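Local coordinates for RidA family protein (Psychrobacter sp. MES7-P7E, PDB 6L8P) that probably hydrolyses reactive enamine and imine intermediates to release ammonia, as a trimeric member of the RidA deaminase family, at residues G52-D57 and V136-S141; Q73-I78 and E110-N115; K94-L99 and A122-Q127; I26-A31 and K79-A84. The protein carries 1 engineered substitution. All coordinates share one frame; numbering follows the deposited sequence.

Contact 1 (G52-D57 and V136-S141)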
loop_
_atom_site.group_PDB
_atom_site.type_symbol
_atom_site.label_atom_id
_atom_site.label_comp_id
_atom_site.label_asym_id
_atom_site.label_seq_id
_atom_site.Cartn_x
_atom_site.Cartn_y
_atom_site.Cartn_z
ATOM N N GLY A 52 7.575 -0.585 6.321
ATOM C CA GLY A 52 8.306 0.493 5.664
ATOM C C GLY A 52 9.651 0.690 6.324
ATOM O O GLY A 52 9.754 0.698 7.547
ATOM N N GLN A 53 10.696 0.784 5.512
ATOM C CA GLN A 53 12.051 1.034 5.984
ATOM C C GLN A 53 12.491 2.414 5.539
ATOM O O GLN A 53 12.263 2.810 4.389
ATOM C CB GLN A 53 13.026 -0.016 5.434
ATOM C CG GLN A 53 12.748 -1.417 5.978
ATOM C CD GLN A 53 12.840 -1.486 7.468
ATOM O OE1 GLN A 53 13.858 -1.095 8.040
ATOM N NE2 GLN A 53 11.772 -1.968 8.123
ATOM N N LEU A 54 13.120 3.147 6.460
ATOM C CA LEU A 54 13.720 4.445 6.198
ATOM C C LEU A 54 15.237 4.296 6.234
ATOM O O LEU A 54 15.770 3.250 6.636
ATOM C CB LEU A 54 13.248 5.461 7.258
ATOM C CG LEU A 54 11.730 5.701 7.290
ATOM C CD1 LEU A 54 11.320 6.310 8.703
ATOM C CD2 LEU A 54 11.355 6.668 6.250
ATOM N N GLY A 55 15.934 5.353 5.800
ATOM C CA GLY A 55 17.376 5.248 5.614
ATOM C C GLY A 55 18.194 5.407 6.894
ATOM O O GLY A 55 19.187 6.136 6.895
ATOM N N PHE A 56 17.783 4.748 7.970
ATOM C CA PHE A 56 18.519 4.807 9.234
ATOM C C PHE A 56 19.713 3.865 9.219
ATOM O O PHE A 56 19.613 2.706 8.807
ATOM C CB PHE A 56 17.635 4.345 10.396
ATOM C CG PHE A 56 16.464 5.220 10.681
ATOM C CD1 PHE A 56 16.617 6.509 11.162
ATOM C CD2 PHE A 56 15.208 4.672 10.581
ATOM C CE1 PHE A 56 15.462 7.307 11.453
ATOM C CE2 PHE A 56 14.045 5.425 10.873
ATOM C CZ PHE A 56 14.186 6.755 11.299
ATOM N N ASP A 57 20.828 4.322 9.773
ATOM C CA ASP A 57 21.848 3.383 10.248
ATOM C C ASP A 57 21.259 2.549 11.390
ATOM O O ASP A 57 20.677 3.131 12.326
ATOM C CB ASP A 57 23.029 4.242 10.711
ATOM C CG ASP A 57 24.179 3.445 11.330
ATOM O OD1 ASP A 57 23.987 2.525 12.154
ATOM O OD2 ASP A 57 25.322 3.895 11.094
ATOM N N VAL A 136 13.639 11.028 3.491
ATOM C CA VAL A 136 13.227 11.382 2.126
ATOM C C VAL A 136 12.850 10.169 1.291
ATOM O O VAL A 136 12.437 10.337 0.134
ATOM C CB VAL A 136 14.296 12.221 1.392
ATOM C CG1 VAL A 136 14.510 13.496 2.180
ATOM C CG2 VAL A 136 15.597 11.480 1.228
ATOM N N VAL A 137 12.924 8.963 1.832
ATOM C CA VAL A 137 12.493 7.765 1.097
ATOM C C VAL A 137 12.093 6.691 2.110
ATOM O O VAL A 137 12.801 6.452 3.097
ATOM C CB VAL A 137 13.599 7.262 0.121
ATOM C CG1 VAL A 137 14.933 7.017 0.839
ATOM C CG2 VAL A 137 13.124 5.969 -0.559
ATOM N N GLU A 138 10.941 6.049 1.874
ATOM C CA GLU A 138 10.486 4.902 2.653
ATOM C C GLU A 138 10.090 3.818 1.663
ATOM O O GLU A 138 9.438 4.125 0.665
ATOM C CB GLU A 138 9.257 5.281 3.536
ATOM C CG GLU A 138 8.715 4.123 4.325
ATOM C CD GLU A 138 7.595 4.559 5.276
ATOM O OE1 GLU A 138 7.438 5.783 5.544
ATOM O OE2 GLU A 138 6.856 3.690 5.791
ATOM N N ILE A 139 10.503 2.568 1.897
ATOM C CA ILE A 139 10.136 1.481 0.990
ATOM C C ILE A 139 9.571 0.351 1.808
ATOM O O ILE A 139 10.191 -0.084 2.781
ATOM C CB ILE A 139 11.340 1.006 0.154
ATOM C CG1 ILE A 139 11.899 2.187 -0.663
ATOM C CG2 ILE A 139 10.914 -0.190 -0.733
ATOM C CD1 ILE A 139 13.073 1.798 -1.627
ATOM N N GLU A 140 8.377 -0.132 1.416
ATOM C CA GLU A 140 7.716 -1.311 1.986
ATOM C C GLU A 140 7.898 -2.477 1.027
ATOM O O GLU A 140 8.007 -2.257 -0.185
ATOM C CB GLU A 140 6.235 -1.089 2.124
ATOM C CG GLU A 140 5.837 0.113 2.894
ATOM C CD GLU A 140 4.454 0.561 2.424
ATOM O OE1 GLU A 140 3.479 -0.245 2.526
ATOM O OE2 GLU A 140 4.316 1.711 1.934
ATOM N N SER A 141 7.866 -3.705 1.548
ATOM C CA SER A 141 8.156 -4.851 0.684
ATOM C C SER A 141 7.236 -6.009 1.013
ATOM O O SER A 141 6.866 -6.205 2.169
ATOM C CB SER A 141 9.583 -5.373 0.881
ATOM O OG SER A 141 10.490 -4.307 0.953
HETATM O O HOH W 1 14.699 7.577 4.657
#
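The carboxylate of Glu138 lies along Gly52, its OE2 3.5 Å from Gly52 CA. A second flat group, the peptide carbonyl of Gln53, takes Ile139 N in its plane at 3.1 Å, and Glu138 CA makes a CA-H...O contact with the same oxygen. The return bond, Gln53 N to Ile139 O at 2.9 Å, arrives from above the Ile139 carbonyl plane. Glu138 has CG anti to the backbone N (chi1 178°) and an extended chain, which carries OE2 past Gly52 to the backbone N of Ala125 in the second subunit. On the same sheet face Leu54 CD2 packs 3.7 Å from Glu138 CB. With an alanine here in place of Glu138, Ala125 N of the second subunit is likely to lose its acceptor, and a gap to open beside Gly52. Where the strands part, a water joins Gly55 N to Val137 O at 2.8 and 2.7 Å, and Gly55 centres an inverse gamma turn. The malonate bound beside Leu54 hints at a pocket nearby. Such antiparallel pairing of strands 47-54 and 137-144 belongs to the mixed sheet of the RidA fold, here set against a subunit interface.

Contact 2 (Q73-I78 and E110-N115)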
loop_
_atom_site.group_PDB
_atom_site.type_symbol
_atom_site.label_atom_id
_atom_site.label_comp_id
_atom_site.label_asym_id
_atom_site.label_seq_id
_atom_site.Cartn_x
_atom_site.Cartn_y
_atom_site.Cartn_z
ATOM N N GLN A 73 20.800 2.736 2.064
ATOM C CA GLN A 73 20.626 2.216 3.412
ATOM C C GLN A 73 19.284 1.506 3.567
ATOM O O GLN A 73 19.198 0.466 4.223
ATOM C CB GLN A 73 20.754 3.367 4.413
ATOM C CG GLN A 73 20.651 2.902 5.893
ATOM C CD GLN A 73 21.859 2.053 6.285
ATOM O OE1 GLN A 73 23.008 2.516 6.135
ATOM N NE2 GLN A 73 21.636 0.811 6.665
ATOM N N VAL A 74 18.228 2.031 2.927
ATOM C CA VAL A 74 16.940 1.338 2.947
ATOM C C VAL A 74 17.086 -0.054 2.369
ATOM O O VAL A 74 16.577 -1.028 2.937
ATOM C CB VAL A 74 15.877 2.146 2.168
ATOM C CG1 VAL A 74 14.648 1.266 1.890
ATOM C CG2 VAL A 74 15.452 3.390 2.938
ATOM N N PHE A 75 17.815 -0.174 1.254
ATOM C CA PHE A 75 18.033 -1.509 0.689
ATOM C C PHE A 75 18.822 -2.419 1.638
ATOM O O PHE A 75 18.506 -3.605 1.770
ATOM C CB PHE A 75 18.709 -1.405 -0.691
ATOM C CG PHE A 75 17.713 -1.381 -1.839
ATOM C CD1 PHE A 75 17.083 -2.546 -2.253
ATOM C CD2 PHE A 75 17.340 -0.181 -2.395
ATOM C CE1 PHE A 75 16.113 -2.510 -3.313
ATOM C CE2 PHE A 75 16.393 -0.111 -3.413
ATOM C CZ PHE A 75 15.781 -1.301 -3.879
ATOM N N GLU A 76 19.842 -1.883 2.330
ATOM C CA GLU A 76 20.559 -2.727 3.296
ATOM C C GLU A 76 19.635 -3.186 4.426
ATOM O O GLU A 76 19.687 -4.351 4.877
ATOM C CB GLU A 76 21.758 -1.958 3.864
ATOM C CG GLU A 76 22.829 -1.657 2.796
ATOM C CD GLU A 76 23.296 -2.942 2.087
ATOM O OE1 GLU A 76 23.556 -3.948 2.789
ATOM O OE2 GLU A 76 23.394 -2.957 0.833
ATOM N N ASN A 77 18.772 -2.270 4.897
ATOM C CA ASN A 77 17.818 -2.598 5.954
ATOM C C ASN A 77 16.808 -3.664 5.514
ATOM O O ASN A 77 16.527 -4.634 6.239
ATOM C CB ASN A 77 17.122 -1.307 6.405
ATOM C CG ASN A 77 18.091 -0.320 7.070
ATOM O OD1 ASN A 77 19.194 -0.709 7.447
ATOM N ND2 ASN A 77 17.673 0.964 7.205
ATOM N N ILE A 78 16.274 -3.517 4.297
ATOM C CA ILE A 78 15.355 -4.519 3.777
ATOM C C ILE A 78 16.053 -5.854 3.618
ATOM O O ILE A 78 15.501 -6.884 3.999
ATOM C CB ILE A 78 14.734 -4.035 2.454
ATOM C CG1 ILE A 78 13.828 -2.823 2.730
ATOM C CG2 ILE A 78 13.918 -5.162 1.803
ATOM C CD1 ILE A 78 13.302 -2.173 1.426
ATOM N N GLU A 110 18.230 3.971 -10.342
ATOM C CA GLU A 110 19.618 3.505 -10.372
ATOM C C GLU A 110 19.949 2.640 -9.163
ATOM O O GLU A 110 20.599 1.587 -9.291
ATOM C CB GLU A 110 20.564 4.699 -10.445
ATOM C CG GLU A 110 20.518 5.431 -11.769
ATOM C CD GLU A 110 21.388 6.681 -11.774
ATOM O OE1 GLU A 110 22.126 6.910 -10.783
ATOM O OE2 GLU A 110 21.328 7.432 -12.773
ATOM N N VAL A 111 19.495 3.050 -7.971
ATOM C CA VAL A 111 19.769 2.265 -6.783
ATOM C C VAL A 111 19.070 0.920 -6.877
ATOM O O VAL A 111 19.633 -0.110 -6.481
ATOM C CB VAL A 111 19.338 3.060 -5.527
ATOM C CG1 VAL A 111 19.407 2.198 -4.272
ATOM C CG2 VAL A 111 20.237 4.313 -5.383
ATOM N N PHE A 112 17.866 0.901 -7.479
ATOM C CA PHE A 112 17.169 -0.364 -7.688
ATOM C C PHE A 112 18.000 -1.300 -8.559
ATOM O O PHE A 112 18.204 -2.480 -8.196
ATOM C CB PHE A 112 15.789 -0.115 -8.323
ATOM C CG PHE A 112 14.667 -0.009 -7.322
ATOM C CD1 PHE A 112 14.695 0.964 -6.336
ATOM C CD2 PHE A 112 13.602 -0.883 -7.383
ATOM C CE1 PHE A 112 13.647 1.045 -5.397
ATOM C CE2 PHE A 112 12.557 -0.816 -6.470
ATOM C CZ PHE A 112 12.609 0.150 -5.439
ATOM N N VAL A 113 18.540 -0.763 -9.671
ATOM C CA VAL A 113 19.325 -1.595 -10.590
ATOM C C VAL A 113 20.553 -2.127 -9.875
ATOM O O VAL A 113 20.924 -3.299 -10.031
ATOM C CB VAL A 113 19.710 -0.793 -11.849
ATOM C CG1 VAL A 113 20.823 -1.544 -12.639
ATOM C CG2 VAL A 113 18.499 -0.544 -12.741
ATOM N N ALA A 114 21.167 -1.293 -9.032
ATOM C CA ALA A 114 22.390 -1.712 -8.356
ATOM C C ALA A 114 22.129 -2.811 -7.339
ATOM O O ALA A 114 23.024 -3.620 -7.048
ATOM C CB ALA A 114 23.042 -0.506 -7.676
ATOM N N ASN A 115 20.913 -2.885 -6.796
ATOM C CA ASN A 115 20.647 -3.793 -5.709
ATOM C C ASN A 115 19.836 -5.017 -6.091
ATOM O O ASN A 115 19.691 -5.916 -5.256
ATOM C CB ASN A 115 19.920 -3.034 -4.572
ATOM C CG ASN A 115 20.861 -2.197 -3.734
ATOM O OD1 ASN A 115 21.457 -2.716 -2.794
ATOM N ND2 ASN A 115 21.003 -0.921 -4.050
#
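Helices 67-84 and 105-115 run in broadly the same direction, their local axes 39° apart and 10.9 Å at closest approach, and the CA atoms of Phe75 and Asn115 are the nearest pair at 7.3 Å. With the backbones so far apart, one aromatic side chain spans most of the distance. Phe75 points toward the other helix and brings its outer edge, CE2 and CZ, down onto a face of Phe112. The result is a T-shaped pair with centroids 4.9 Å apart, in which Phe75 CZ sits 3.5 Å from Phe112 CD1, displaced toward the rim of the ring it meets. Both helices lie on one side of the mixed sheet, as in other members of the RidA family, and Phe112 continues from here onto that sheet, meeting Phe95 and making a cation-pi contact with Arg123.

Over a face of Phe75 lies Asn115. Its CB makes a CH-pi contact 4.0 Å from the ring centroid, and its amide stacks almost flat on the same ring, the planes only 8° apart. CG is anti to the carbonyl carbon, beside the backbone N (chi1 -79°), which folds the amide back along its own helix. There ND2 donates to Val111 O at 2.9 Å, with the acceptor in the amide plane, so this bond fixes the amide's rotation and holds it flat against the phenyl group. Val111 CG1 completes the grip on Phe75, approaching CD2 obliquely at 3.7 Å. At the exposed rim the Glu76 carboxylate comes near the Asn115 amide without bonding to it, OE2 staying 4.1 Å from OD1.

Contact 3 (K94-L99 and A122-Q127)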
loop_
_atom_site.group_PDB
_atom_site.type_symbol
_atom_site.label_atom_id
_atom_site.label_comp_id
_atom_site.label_asym_id
_atom_site.label_seq_id
_atom_site.Cartn_x
_atom_site.Cartn_y
_atom_site.Cartn_z
ATOM N N LYS A 94 6.785 -7.321 -4.475
ATOM C CA LYS A 94 6.196 -5.984 -4.624
ATOM C C LYS A 94 6.948 -5.037 -3.698
ATOM O O LYS A 94 7.166 -5.371 -2.531
ATOM C CB LYS A 94 4.683 -5.991 -4.286
ATOM C CG LYS A 94 4.004 -4.623 -4.168
ATOM C CD LYS A 94 3.839 -3.976 -5.508
ATOM C CE LYS A 94 3.162 -2.571 -5.400
ATOM N NZ LYS A 94 1.834 -2.612 -4.639
ATOM N N PHE A 95 7.359 -3.898 -4.236
ATOM C CA PHE A 95 7.864 -2.769 -3.454
ATOM C C PHE A 95 6.870 -1.611 -3.535
ATOM O O PHE A 95 6.330 -1.316 -4.604
ATOM C CB PHE A 95 9.199 -2.258 -4.024
ATOM C CG PHE A 95 10.401 -3.071 -3.659
ATOM C CD1 PHE A 95 10.717 -3.326 -2.318
ATOM C CD2 PHE A 95 11.247 -3.552 -4.676
ATOM C CE1 PHE A 95 11.867 -4.045 -2.000
ATOM C CE2 PHE A 95 12.414 -4.251 -4.366
ATOM C CZ PHE A 95 12.717 -4.516 -3.022
ATOM N N ASN A 96 6.703 -0.882 -2.431
ATOM C CA ASN A 96 5.939 0.364 -2.451
ATOM C C ASN A 96 6.876 1.463 -2.008
ATOM O O ASN A 96 7.384 1.428 -0.880
ATOM C CB ASN A 96 4.733 0.277 -1.524
ATOM C CG ASN A 96 3.710 1.311 -1.821
ATOM O OD1 ASN A 96 3.617 2.322 -1.126
ATOM N ND2 ASN A 96 2.917 1.070 -2.851
ATOM N N VAL A 97 7.119 2.424 -2.880
ATOM C CA VAL A 97 8.106 3.473 -2.622
ATOM C C VAL A 97 7.396 4.793 -2.347
ATOM O O VAL A 97 6.553 5.230 -3.147
ATOM C CB VAL A 97 9.034 3.653 -3.820
ATOM C CG1 VAL A 97 10.049 4.746 -3.531
ATOM C CG2 VAL A 97 9.756 2.303 -4.162
ATOM N N SER A 98 7.768 5.453 -1.242
ATOM C CA SER A 98 7.303 6.798 -0.939
ATOM C C SER A 98 8.507 7.727 -0.933
ATOM O O SER A 98 9.470 7.490 -0.195
ATOM C CB SER A 98 6.604 6.833 0.418
ATOM O OG SER A 98 5.564 5.845 0.493
ATOM N N LEU A 99 8.472 8.756 -1.774
ATOM C CA LEU A 99 9.529 9.761 -1.879
ATOM C C LEU A 99 9.003 11.101 -1.403
ATOM O O LEU A 99 7.829 11.407 -1.601
ATOM C CB LEU A 99 9.987 9.957 -3.334
ATOM C CG LEU A 99 10.496 8.682 -4.007
ATOM C CD1 LEU A 99 10.821 9.027 -5.445
ATOM C CD2 LEU A 99 11.735 8.273 -3.298
ATOM N N ALA A 122 7.176 -6.102 -8.861
ATOM C CA ALA A 122 6.170 -5.085 -9.089
ATOM C C ALA A 122 6.469 -3.911 -8.160
ATOM O O ALA A 122 7.139 -4.051 -7.129
ATOM C CB ALA A 122 4.782 -5.668 -8.814
ATOM N N ARG A 123 5.983 -2.746 -8.534
ATOM C CA ARG A 123 6.295 -1.537 -7.765
ATOM C C ARG A 123 5.174 -0.518 -7.884
ATOM O O ARG A 123 4.485 -0.439 -8.904
ATOM C CB ARG A 123 7.599 -0.891 -8.248
ATOM C CG ARG A 123 8.290 0.006 -7.186
ATOM C CD ARG A 123 9.648 0.503 -7.742
ATOM N NE ARG A 123 9.469 1.559 -8.744
ATOM C CZ ARG A 123 10.481 2.186 -9.342
ATOM N NH1 ARG A 123 11.745 1.837 -9.023
ATOM N NH2 ARG A 123 10.242 3.141 -10.224
ATOM N N ALA A 124 5.071 0.333 -6.862
ATOM C CA ALA A 124 4.395 1.609 -6.996
ATOM C C ALA A 124 5.299 2.688 -6.420
ATOM O O ALA A 124 6.166 2.409 -5.572
ATOM C CB ALA A 124 3.067 1.592 -6.279
ATOM N N ALA A 125 5.104 3.924 -6.870
ATOM C CA ALA A 125 5.961 5.012 -6.393
ATOM C C ALA A 125 5.142 6.289 -6.400
ATOM O O ALA A 125 4.486 6.619 -7.397
ATOM C CB ALA A 125 7.239 5.171 -7.255
ATOM N N VAL A 126 5.200 7.038 -5.299
ATOM C CA VAL A 126 4.480 8.305 -5.225
ATOM C C VAL A 126 5.344 9.291 -4.464
ATOM O O VAL A 126 6.260 8.903 -3.724
ATOM C CB VAL A 126 3.127 8.181 -4.495
ATOM C CG1 VAL A 126 2.224 7.113 -5.157
ATOM C CG2 VAL A 126 3.346 7.839 -3.014
ATOM N N GLN A 127 5.052 10.588 -4.649
ATOM C CA GLN A 127 5.655 11.620 -3.794
ATOM C C GLN A 127 4.657 11.937 -2.680
ATOM O O GLN A 127 3.533 12.384 -2.961
ATOM C CB GLN A 127 5.976 12.884 -4.581
ATOM C CG GLN A 127 6.806 13.891 -3.763
ATOM C CD GLN A 127 7.053 15.151 -4.576
ATOM O OE1 GLN A 127 7.553 15.072 -5.707
ATOM N NE2 GLN A 127 6.682 16.310 -4.026
#
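Backbone hydrogen bonds join Phe95, Val97 and Leu99 to Ala122, Ala124 and Val126 in a regular parallel ladder of five. Each odd-numbered residue of segment 94-99 donates to the carbonyl of an even-numbered residue of 122-127, as in Phe95 N to Ala122 O at 2.9 Å, while Phe95 and Val97 also accept, as in Val126 N to Val97 O at 3.1 Å. CA-H...O contacts fill the intervals, Arg123 CA lying 3.2 Å from Phe95 O.

The two strands are the flanks of a beta-alpha-beta crossover through helix 105-115. Strand 122-127 is the outermost strand of this chain's sheet at that side.

Side-chain packing differs between the faces. On the face of Phe95, Val97 and Leu99, Val97 CB meets Ala125 CB at 4.2 Å, and Val97 CG2 crosses the aliphatic part of Arg123 at CD. Gln127 CG rests 3.4 Å from Leu99 O. On the other face Lys94, its CG anti to the backbone N (chi1 170°) and its chain bent at chi2 (72°), runs across to the partner strand, with CD 3.8 Å from Ala122 CB. Further along, Asn96 ND2 touches Ala124 CB at 3.5 Å.

The polar ends find their partners beyond the two strands. Lys94 NZ forms a salt bridge with Glu140 of the third subunit, and Gln127 OE1 accepts from Leu102 N. The Arg123 guanidinium is held by Asn109 OD1, and its NE bonds a malonate ion, probably from the crystallisation liquor, perhaps mimicking the substrate carboxylate that the corresponding arginine binds in RidA relatives.

Contact 4 (I26-A31 and K79-A84)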
loop_
_atom_site.group_PDB
_atom_site.type_symbol
_atom_site.label_atom_id
_atom_site.label_comp_id
_atom_site.label_asym_id
_atom_site.label_seq_id
_atom_site.Cartn_x
_atom_site.Cartn_y
_atom_site.Cartn_z
ATOM N N ILE A 26 9.232 -11.311 12.674
ATOM C CA ILE A 26 10.642 -11.298 12.308
ATOM C C ILE A 26 11.306 -10.135 13.032
ATOM O O ILE A 26 10.791 -9.005 13.021
ATOM C CB ILE A 26 10.838 -11.146 10.786
ATOM C CG1 ILE A 26 10.072 -12.197 9.955
ATOM C CG2 ILE A 26 12.331 -11.153 10.405
ATOM C CD1 ILE A 26 10.328 -13.668 10.330
ATOM N N GLN A 27 12.463 -10.394 13.647
ATOM C CA GLN A 27 13.249 -9.327 14.251
ATOM C C GLN A 27 14.720 -9.605 13.994
ATOM O O GLN A 27 15.172 -10.755 14.086
ATOM C CB GLN A 27 13.017 -9.202 15.768
ATOM C CG GLN A 27 13.675 -7.954 16.435
ATOM C CD GLN A 27 15.168 -8.146 16.737
ATOM O OE1 GLN A 27 15.639 -9.278 16.898
ATOM N NE2 GLN A 27 15.918 -7.043 16.790
ATOM N N THR A 28 15.453 -8.558 13.656
ATOM C CA THR A 28 16.902 -8.651 13.531
ATOM C C THR A 28 17.554 -7.360 14.002
ATOM O O THR A 28 17.140 -6.261 13.637
ATOM C CB THR A 28 17.349 -8.980 12.099
ATOM O OG1 THR A 28 18.779 -8.894 12.007
ATOM C CG2 THR A 28 16.728 -8.034 11.064
ATOM N N ASP A 29 18.644 -7.497 14.765
ATOM C CA ASP A 29 19.405 -6.305 15.110
ATOM C C ASP A 29 20.168 -5.699 13.939
ATOM O O ASP A 29 20.756 -4.619 14.101
ATOM C CB ASP A 29 20.408 -6.632 16.228
ATOM C CG ASP A 29 19.741 -7.149 17.478
ATOM O OD1 ASP A 29 18.622 -6.692 17.803
ATOM O OD2 ASP A 29 20.342 -8.022 18.145
ATOM N N LYS A 30 20.205 -6.363 12.772
ATOM C CA LYS A 30 20.879 -5.797 11.621
ATOM C C LYS A 30 20.018 -4.806 10.866
ATOM O O LYS A 30 20.500 -4.200 9.911
ATOM C CB LYS A 30 21.337 -6.920 10.691
ATOM C CG LYS A 30 22.411 -7.783 11.394
ATOM C CD LYS A 30 22.721 -9.082 10.682
ATOM C CE LYS A 30 24.212 -9.369 10.794
ATOM N NZ LYS A 30 24.509 -10.346 11.880
ATOM N N ALA A 31 18.759 -4.648 11.246
ATOM C CA ALA A 31 17.936 -3.586 10.694
ATOM C C ALA A 31 17.494 -2.649 11.811
ATOM O O ALA A 31 17.564 -3.003 13.002
ATOM C CB ALA A 31 16.704 -4.166 9.977
ATOM N N LYS A 79 17.263 -5.843 3.049
ATOM C CA LYS A 79 18.019 -7.084 2.848
ATOM C C LYS A 79 18.225 -7.815 4.172
ATOM O O LYS A 79 18.031 -9.044 4.256
ATOM C CB LYS A 79 19.353 -6.756 2.175
ATOM C CG LYS A 79 20.167 -7.964 1.758
ATOM C CD LYS A 79 21.159 -7.492 0.694
ATOM C CE LYS A 79 22.535 -8.056 0.912
ATOM N NZ LYS A 79 22.395 -9.422 1.449
ATOM N N ALA A 80 18.573 -7.068 5.232
ATOM C CA ALA A 80 18.764 -7.714 6.527
ATOM C C ALA A 80 17.493 -8.423 6.992
ATOM O O ALA A 80 17.550 -9.533 7.553
ATOM C CB ALA A 80 19.217 -6.688 7.571
ATOM N N ILE A 81 16.329 -7.774 6.799
ATOM C CA ILE A 81 15.088 -8.392 7.233
ATOM C C ILE A 81 14.736 -9.584 6.349
ATOM O O ILE A 81 14.228 -10.598 6.844
ATOM C CB ILE A 81 13.968 -7.339 7.255
ATOM C CG1 ILE A 81 14.335 -6.295 8.289
ATOM C CG2 ILE A 81 12.647 -8.002 7.605
ATOM C CD1 ILE A 81 13.512 -5.007 8.205
ATOM N N CYS A 82 14.994 -9.481 5.047
ATOM C CA CYS A 82 14.780 -10.616 4.154
ATOM C C CYS A 82 15.545 -11.820 4.655
ATOM O O CYS A 82 14.996 -12.923 4.739
ATOM C CB CYS A 82 15.242 -10.307 2.725
ATOM S SG CYS A 82 14.214 -9.105 1.814
ATOM N N GLU A 83 16.813 -11.605 5.007
ATOM C CA GLU A 83 17.655 -12.715 5.456
ATOM C C GLU A 83 17.168 -13.272 6.779
ATOM O O GLU A 83 17.163 -14.493 6.976
ATOM C CB GLU A 83 19.101 -12.251 5.550
ATOM C CG GLU A 83 19.668 -11.920 4.187
ATOM C CD GLU A 83 21.019 -11.239 4.277
ATOM O OE1 GLU A 83 21.389 -10.799 5.387
ATOM O OE2 GLU A 83 21.712 -11.153 3.240
ATOM N N ALA A 84 16.736 -12.402 7.697
ATOM C CA ALA A 84 16.164 -12.882 8.946
ATOM C C ALA A 84 14.910 -13.707 8.710
ATOM O O ALA A 84 14.574 -14.576 9.516
ATOM C CB ALA A 84 15.876 -11.686 9.863
HETATM O O HOH W 2 19.554 -10.211 9.327
#
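Ala31 and Ile26 pin the loop to the last turns of helix 67-84 at the tightly packed side of this contact. The methyl of Ala31 sits against Ile81 CG1 at 3.6 Å, and Ile26 CG2 meets Ala84 CB at the same separation, 3.6 Å. Between them Thr28 CB comes to 3.8 Å from Ala84 CB, so the small methyls of the helix let the loop lie close. Ala80 CB nestles under the turn, 3.6 Å from Lys30 O. Ile81 carries this packing inward, touching Ile50 and Gln53 on strand 47-54.

The outer side is looser and wetter. No direct hydrogen bond joins loop and helix; instead a water donates to Ala80 O at 2.8 Å and is paired with Thr28 OG1 at 3.1 Å. The Lys30 chain leads away from the helix beyond its CB. Thr28 has a foot on each side. Its OG1 is anti to the backbone N (chi1 173°), which turns CG2 to the helix, near Ala80 O and Ala84 CB, and lets the hydroxyl accept from Lys30 N at 3.0 Å. A valine in place of Thr28 is likely to leave Lys30 N without its side-chain acceptor and the bridging water less firmly held.

Because its OG1 accepts from the backbone N two residues on, Thr28 opens an ST turn, superimposed on a type I beta turn from Thr28 to Ala31, by which the loop leaving strand 23-26 is fastened across the C-terminal part of the helix.

How the contacts relate
Helix 67-84 ties together contacts 1, 2 and 4: Asn77 ND2 lies 3.0 Å from Leu54 O, a probable if weak hydrogen bond, and Asn77 O is 3.8 Å from Ala31 CB. Contacts 1 and 3 share the sheet, since strand 137-144 adjoins 92-99, with Glu138 O probably accepting from Ser98 N at 2.9 Å. Contact 2 packs on contact 3 through Phe112, whose CE2 is 3.4 Å from Arg123 CD. Leu54 and Arg123 each have a side chain about 3 Å from a bound malonate, which may mark a pocket bordered by contacts 1 and 3, consistent with a RidA active site at the subunit interface. Contact 4, its centre about 21 Å from that of contact 3, is touched by no other subunit.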